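Local coordinates for protein transport protein SECE2 (Mycobacterium tuberculosis, PDB 3ONR), which binds calcium ions at the interfaces between subunits of a hollow, spherical homododecamer and may sequester additional small ligands, at residues D31-I36 with V62-R67; I42-A47 with Y56-E61. The protein carries 2 engineered substitutions. All coordinates share one frame; numbering follows the deposited sequence.

Overall arrangement
Both contacts use strand 54-65, the middle strand of the three-stranded antiparallel sheet of this dodecin subunit, on which helix 18-32 packs. Contact 1 joins the end of that helix and the turn after it (31-36) to the end of the strand and the residues just after it (62-67). Contact 2 pairs the preceding part of the same strand (56-61) with strand 38-48. The centres lie about 21 Å apart, on opposite sides of the centre of the chain. Contact 2 is nearer the metal. The side chain of Gln44 is about 7 Å from a bound calcium ion and, side chain to side chain, about 7 Å from the calcium ligand Glu19. Contact 1 lies away from that site.

Contact 1 of 2, residues D31-I36 with V62-R67; sequences DSVDDI and VSFKMR
Ile36, Phe64 and Asp35 carry most of this contact. It joins the turn that follows helix 18-32 to the last part of strand 54-65 in the dodecin fold. The turn passes beside the strand without pairing with it as a further strand, and the grip comes mainly from side chains.

Asp35 makes the one direct hydrogen bond. Asp35 OD2 accepts from Lys65 N at 2.8 Å through its syn lone pair, and the bond is nearly straight at 171°. Asp35 OD1 lies 3.2 Å from Phe64 CB. The carboxylate thus meets the strand at the base of the Phe64 side chain, with its plane turned 67° from that of the ring. The Lys65 chain runs away from the turn, and its NZ makes a weak hydrogen bond to Ser3 OG.

Phe64 is buried. Val33 reaches it with both methyls. Val33 CG1 lies over one face of the Phe64 ring, 4.3 Å from the centroid and displaced from the ring centre, in a CH-pi contact. Val33 CG2 touches Phe64 CB at 3.7 Å. Leu72 of a neighbouring subunit packs on both Val33 and Phe64, so this pair also belongs to a subunit interface.

Ile36 closes the other end. Its CG1 is anti to its own carbonyl carbon (chi1 -69°), which brings Ile36 CG1 to 3.6 Å from Ser63 O. Ile36 CD1 touches Val62 CB at 4.0 Å. Ile36 CG2 and CD1 each meet a methyl of Val62. Val62 and Phe64 also pack on Ile8 of strand 4-14, on the other flank of strand 54-65.

Two waters complete the join. One donates to Asp35 O and, over a longer 3.3 Å, to Ser63 O. The other donates to Asp35 OD1 and to Lys65 O, which it reaches at 2.8 Å.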
# COMPACT_ATOMS: atom_id res chain seq x y z
N ASP A 31 -8.12 -2.69 30.78
CA ASP A 31 -8.30 -2.08 32.12
C ASP A 31 -9.27 -0.95 32.01
O ASP A 31 -9.83 -0.54 33.03
CB ASP A 31 -7.01 -1.48 32.67
CG ASP A 31 -5.97 -2.53 33.11
OD1 ASP A 31 -6.32 -3.72 33.40
OD2 ASP A 31 -4.77 -2.17 33.17
N SER A 32 -9.46 -0.41 30.80
CA SER A 32 -10.33 0.74 30.51
C SER A 32 -11.65 0.39 29.88
O SER A 32 -12.68 1.01 30.18
CB SER A 32 -9.69 1.69 29.50
OG SER A 32 -8.71 2.49 30.12
N VAL A 33 -11.66 -0.58 28.98
CA VAL A 33 -12.89 -0.93 28.31
C VAL A 33 -13.04 -2.43 28.39
O VAL A 33 -12.07 -3.17 28.41
CB VAL A 33 -12.93 -0.37 26.86
CG1 VAL A 33 -12.38 1.07 26.80
CG2 VAL A 33 -12.08 -1.19 25.96
N ASP A 34 -14.28 -2.89 28.46
CA ASP A 34 -14.53 -4.29 28.67
C ASP A 34 -14.82 -5.03 27.32
O ASP A 34 -14.87 -6.24 27.28
CB ASP A 34 -15.68 -4.43 29.67
CG ASP A 34 -16.95 -3.64 29.23
OD1 ASP A 34 -18.03 -3.83 29.85
OD2 ASP A 34 -16.87 -2.83 28.26
N ASP A 35 -14.96 -4.31 26.22
CA ASP A 35 -15.45 -5.00 25.01
C ASP A 35 -14.43 -5.35 23.90
O ASP A 35 -14.80 -5.60 22.76
CB ASP A 35 -16.72 -4.30 24.44
CG ASP A 35 -16.48 -2.80 24.04
OD1 ASP A 35 -15.58 -2.13 24.62
OD2 ASP A 35 -17.22 -2.35 23.12
N ILE A 36 -13.15 -5.39 24.23
CA ILE A 36 -12.19 -5.71 23.18
C ILE A 36 -12.05 -7.20 22.94
O ILE A 36 -11.72 -7.98 23.87
CB ILE A 36 -10.87 -5.09 23.46
CG1 ILE A 36 -10.98 -3.58 23.33
CG2 ILE A 36 -9.86 -5.62 22.46
CD1 ILE A 36 -9.82 -2.85 23.91
N VAL A 62 -7.25 -1.51 18.06
CA VAL A 62 -8.39 -2.10 18.75
C VAL A 62 -9.57 -1.11 18.63
O VAL A 62 -9.35 0.08 18.43
CB VAL A 62 -8.09 -2.35 20.30
CG1 VAL A 62 -6.96 -3.40 20.41
CG2 VAL A 62 -7.66 -1.03 20.97
N SER A 63 -10.79 -1.62 18.80
CA SER A 63 -11.95 -0.72 18.84
C SER A 63 -12.85 -1.05 20.01
O SER A 63 -12.79 -2.16 20.55
CB SER A 63 -12.71 -0.81 17.53
OG SER A 63 -13.07 -2.17 17.26
N PHE A 64 -13.71 -0.11 20.39
CA PHE A 64 -14.62 -0.32 21.54
C PHE A 64 -15.78 0.62 21.39
O PHE A 64 -15.70 1.66 20.71
CB PHE A 64 -13.89 -0.00 22.90
CG PHE A 64 -13.06 1.28 22.88
CD1 PHE A 64 -13.61 2.50 23.21
CD2 PHE A 64 -11.78 1.26 22.40
CE1 PHE A 64 -12.87 3.68 23.12
CE2 PHE A 64 -11.02 2.43 22.33
CZ PHE A 64 -11.56 3.63 22.67
N LYS A 65 -16.88 0.20 21.96
CA LYS A 65 -18.11 1.06 21.96
C LYS A 65 -17.86 2.44 22.58
O LYS A 65 -17.16 2.55 23.60
CB LYS A 65 -19.21 0.32 22.72
CG LYS A 65 -20.62 0.79 22.44
CD LYS A 65 -21.59 -0.40 22.61
CE LYS A 65 -22.99 0.05 22.43
NZ LYS A 65 -23.87 -1.14 22.64
N MET A 66 -18.40 3.51 21.96
CA MET A 66 -18.34 4.88 22.54
C MET A 66 -19.38 4.98 23.58
O MET A 66 -20.50 4.76 23.27
CB MET A 66 -18.76 5.93 21.51
CG MET A 66 -17.78 6.10 20.36
SD MET A 66 -18.34 7.48 19.29
CE MET A 66 -16.68 7.56 18.66
N ARG A 67 -19.04 5.39 24.81
CA ARG A 67 -20.11 5.60 25.83
C ARG A 67 -20.55 7.05 25.78
O ARG A 67 -19.67 7.93 25.68
CB ARG A 67 -19.58 5.25 27.23
O HOH W 1 -16.97 0.43 25.47
O HOH W 2 -15.24 -4.34 20.37

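Contact 2 of 2, residues I42-A47 with Y56-E61; sequences IEQDMA and YRIKLE
Asp45 and Arg57 face each other as a hydrogen-bonded pair in the beta hairpin of strands 38-48 and 54-65. The short segments run antiparallel, with their axes 4.7 Å apart. A classic beta bulge sets in at Ile42 and Glu43, which both face Lys59. Lys59 O accepts a bond from Ile42 N and a weak one from Glu43 N.

The tight face carries Gln44, Met46, Tyr56 and Ile58, all buried. Gln44 CG lies against Ile58 CD1 at 3.7 Å. Met46 and Tyr56 lie alongside each other. Met46 CG touches Tyr56 CD2 at 3.7 Å, and the sulfur stands oblique to the ring in a Met-aromatic contact. Trp18 of helix 18-32 packs on Gln44 and Met46, and meets the Tyr56 ring edge-to-face. At Asp45 and Met46 the sheet runs on into a neighbouring subunit.

The other face carries Glu43, Asp45, Arg57 and Lys59. It is charged and partly exposed. Its loose part is the Lys59 end, next to Ile42. The Lys59 chain bends at chi3 (71°), and Lys59 CE comes to 3.9 Å from Ile42 CG2. Lys59 NZ makes a salt bridge with Glu61 of a neighbouring subunit.

The Asp45-Arg57 end of this face is tight. Next to it, Ala47 CB lies over one face of the Arg57 guanidinium. Arg57 NE and NH2 each take one carboxylate oxygen of Asp45. The carboxylate and guanidinium planes are 32° apart. Arg57 NH2 meets Asp45 OD1 from above the carboxylate plane at 2.8 Å. Arg57 NE reaches Asp45 OD2 nearer to that plane, on the syn side, also at 2.8 Å, in a nearly straight bond of 177°.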
# COMPACT_ATOMS: atom_id res chain seq x y z
N ILE A 42 -0.38 -3.83 13.40
CA ILE A 42 -0.15 -2.83 12.34
C ILE A 42 1.35 -2.74 12.02
O ILE A 42 1.74 -2.67 10.84
CB ILE A 42 -0.64 -1.41 12.81
CG1 ILE A 42 -2.11 -1.52 13.32
CG2 ILE A 42 -0.65 -0.35 11.64
CD1 ILE A 42 -3.08 -2.16 12.27
N GLU A 43 2.18 -2.73 13.08
CA GLU A 43 3.66 -2.59 12.84
C GLU A 43 4.42 -3.22 13.98
O GLU A 43 3.90 -3.33 15.07
CB GLU A 43 3.99 -1.06 12.71
CG GLU A 43 5.46 -0.84 12.33
CD GLU A 43 5.74 0.64 11.98
OE1 GLU A 43 6.19 1.41 12.88
OE2 GLU A 43 5.53 1.03 10.80
N GLN A 44 5.66 -3.65 13.72
CA GLN A 44 6.56 -4.14 14.77
C GLN A 44 7.92 -3.49 14.53
O GLN A 44 8.36 -3.17 13.39
CB GLN A 44 6.73 -5.67 14.66
CG GLN A 44 5.47 -6.42 15.03
CD GLN A 44 5.52 -7.86 14.62
OE1 GLN A 44 5.68 -8.75 15.46
NE2 GLN A 44 5.49 -8.07 13.32
N ASP A 45 8.57 -3.23 15.64
CA ASP A 45 9.93 -2.73 15.56
C ASP A 45 10.70 -3.16 16.80
O ASP A 45 10.18 -3.84 17.71
CB ASP A 45 10.04 -1.21 15.23
CG ASP A 45 9.65 -0.28 16.41
OD1 ASP A 45 9.46 0.95 16.17
OD2 ASP A 45 9.62 -0.79 17.55
N MET A 46 11.97 -2.79 16.79
CA MET A 46 12.81 -2.90 17.98
C MET A 46 13.53 -1.59 18.25
O MET A 46 14.04 -0.93 17.33
CB MET A 46 13.84 -4.01 17.86
CG MET A 46 13.22 -5.35 17.65
SD MET A 46 14.35 -6.29 16.59
CE MET A 46 15.53 -6.67 17.75
N ALA A 47 13.55 -1.19 19.52
CA ALA A 47 14.42 -0.13 19.95
C ALA A 47 15.66 -0.73 20.56
O ALA A 47 15.61 -1.78 21.22
CB ALA A 47 13.70 0.75 20.96
N TYR A 56 11.37 -4.98 22.27
CA TYR A 56 10.44 -5.28 21.14
C TYR A 56 9.19 -4.41 21.26
O TYR A 56 8.62 -4.28 22.37
CB TYR A 56 10.03 -6.75 21.18
CG TYR A 56 11.25 -7.61 21.06
CD1 TYR A 56 11.94 -8.06 22.22
CD2 TYR A 56 11.75 -7.94 19.79
CE1 TYR A 56 13.12 -8.85 22.12
CE2 TYR A 56 12.93 -8.76 19.69
CZ TYR A 56 13.58 -9.17 20.86
OH TYR A 56 14.78 -9.89 20.75
N ARG A 57 8.79 -3.78 20.18
CA ARG A 57 7.65 -2.85 20.28
C ARG A 57 6.61 -3.22 19.20
O ARG A 57 6.97 -3.63 18.08
CB ARG A 57 8.09 -1.40 20.05
CG ARG A 57 9.27 -0.95 20.99
CD ARG A 57 9.47 0.58 20.98
NE ARG A 57 9.88 1.07 19.66
CZ ARG A 57 10.36 2.28 19.41
NH1 ARG A 57 10.55 3.15 20.42
NH2 ARG A 57 10.66 2.61 18.13
N ILE A 58 5.32 -3.15 19.53
CA ILE A 58 4.30 -3.60 18.56
C ILE A 58 3.07 -2.68 18.62
O ILE A 58 2.64 -2.36 19.72
CB ILE A 58 3.93 -5.08 18.76
CG1 ILE A 58 2.95 -5.57 17.69
CG2 ILE A 58 3.28 -5.30 20.17
CD1 ILE A 58 2.91 -7.14 17.66
N LYS A 59 2.65 -2.19 17.45
CA LYS A 59 1.51 -1.24 17.34
C LYS A 59 0.33 -2.13 16.98
O LYS A 59 0.39 -2.92 15.97
CB LYS A 59 1.78 -0.20 16.22
CG LYS A 59 0.61 0.77 16.08
CD LYS A 59 1.05 2.07 15.44
CE LYS A 59 1.37 1.92 14.01
NZ LYS A 59 1.62 3.32 13.41
N LEU A 60 -0.74 -1.99 17.77
CA LEU A 60 -1.97 -2.74 17.65
C LEU A 60 -3.17 -1.79 17.41
O LEU A 60 -3.20 -0.71 17.94
CB LEU A 60 -2.30 -3.45 18.94
CG LEU A 60 -1.22 -4.46 19.47
CD1 LEU A 60 -1.64 -5.01 20.78
CD2 LEU A 60 -1.05 -5.61 18.44
N GLU A 61 -4.13 -2.25 16.64
CA GLU A 61 -5.38 -1.43 16.46
C GLU A 61 -6.50 -2.19 17.20
O GLU A 61 -6.68 -3.40 16.97
CB GLU A 61 -5.68 -1.34 14.96
CG GLU A 61 -6.91 -0.52 14.62
CD GLU A 61 -7.32 -0.57 13.13
OE1 GLU A 61 -8.52 -0.68 12.85
OE2 GLU A 61 -6.48 -0.45 12.22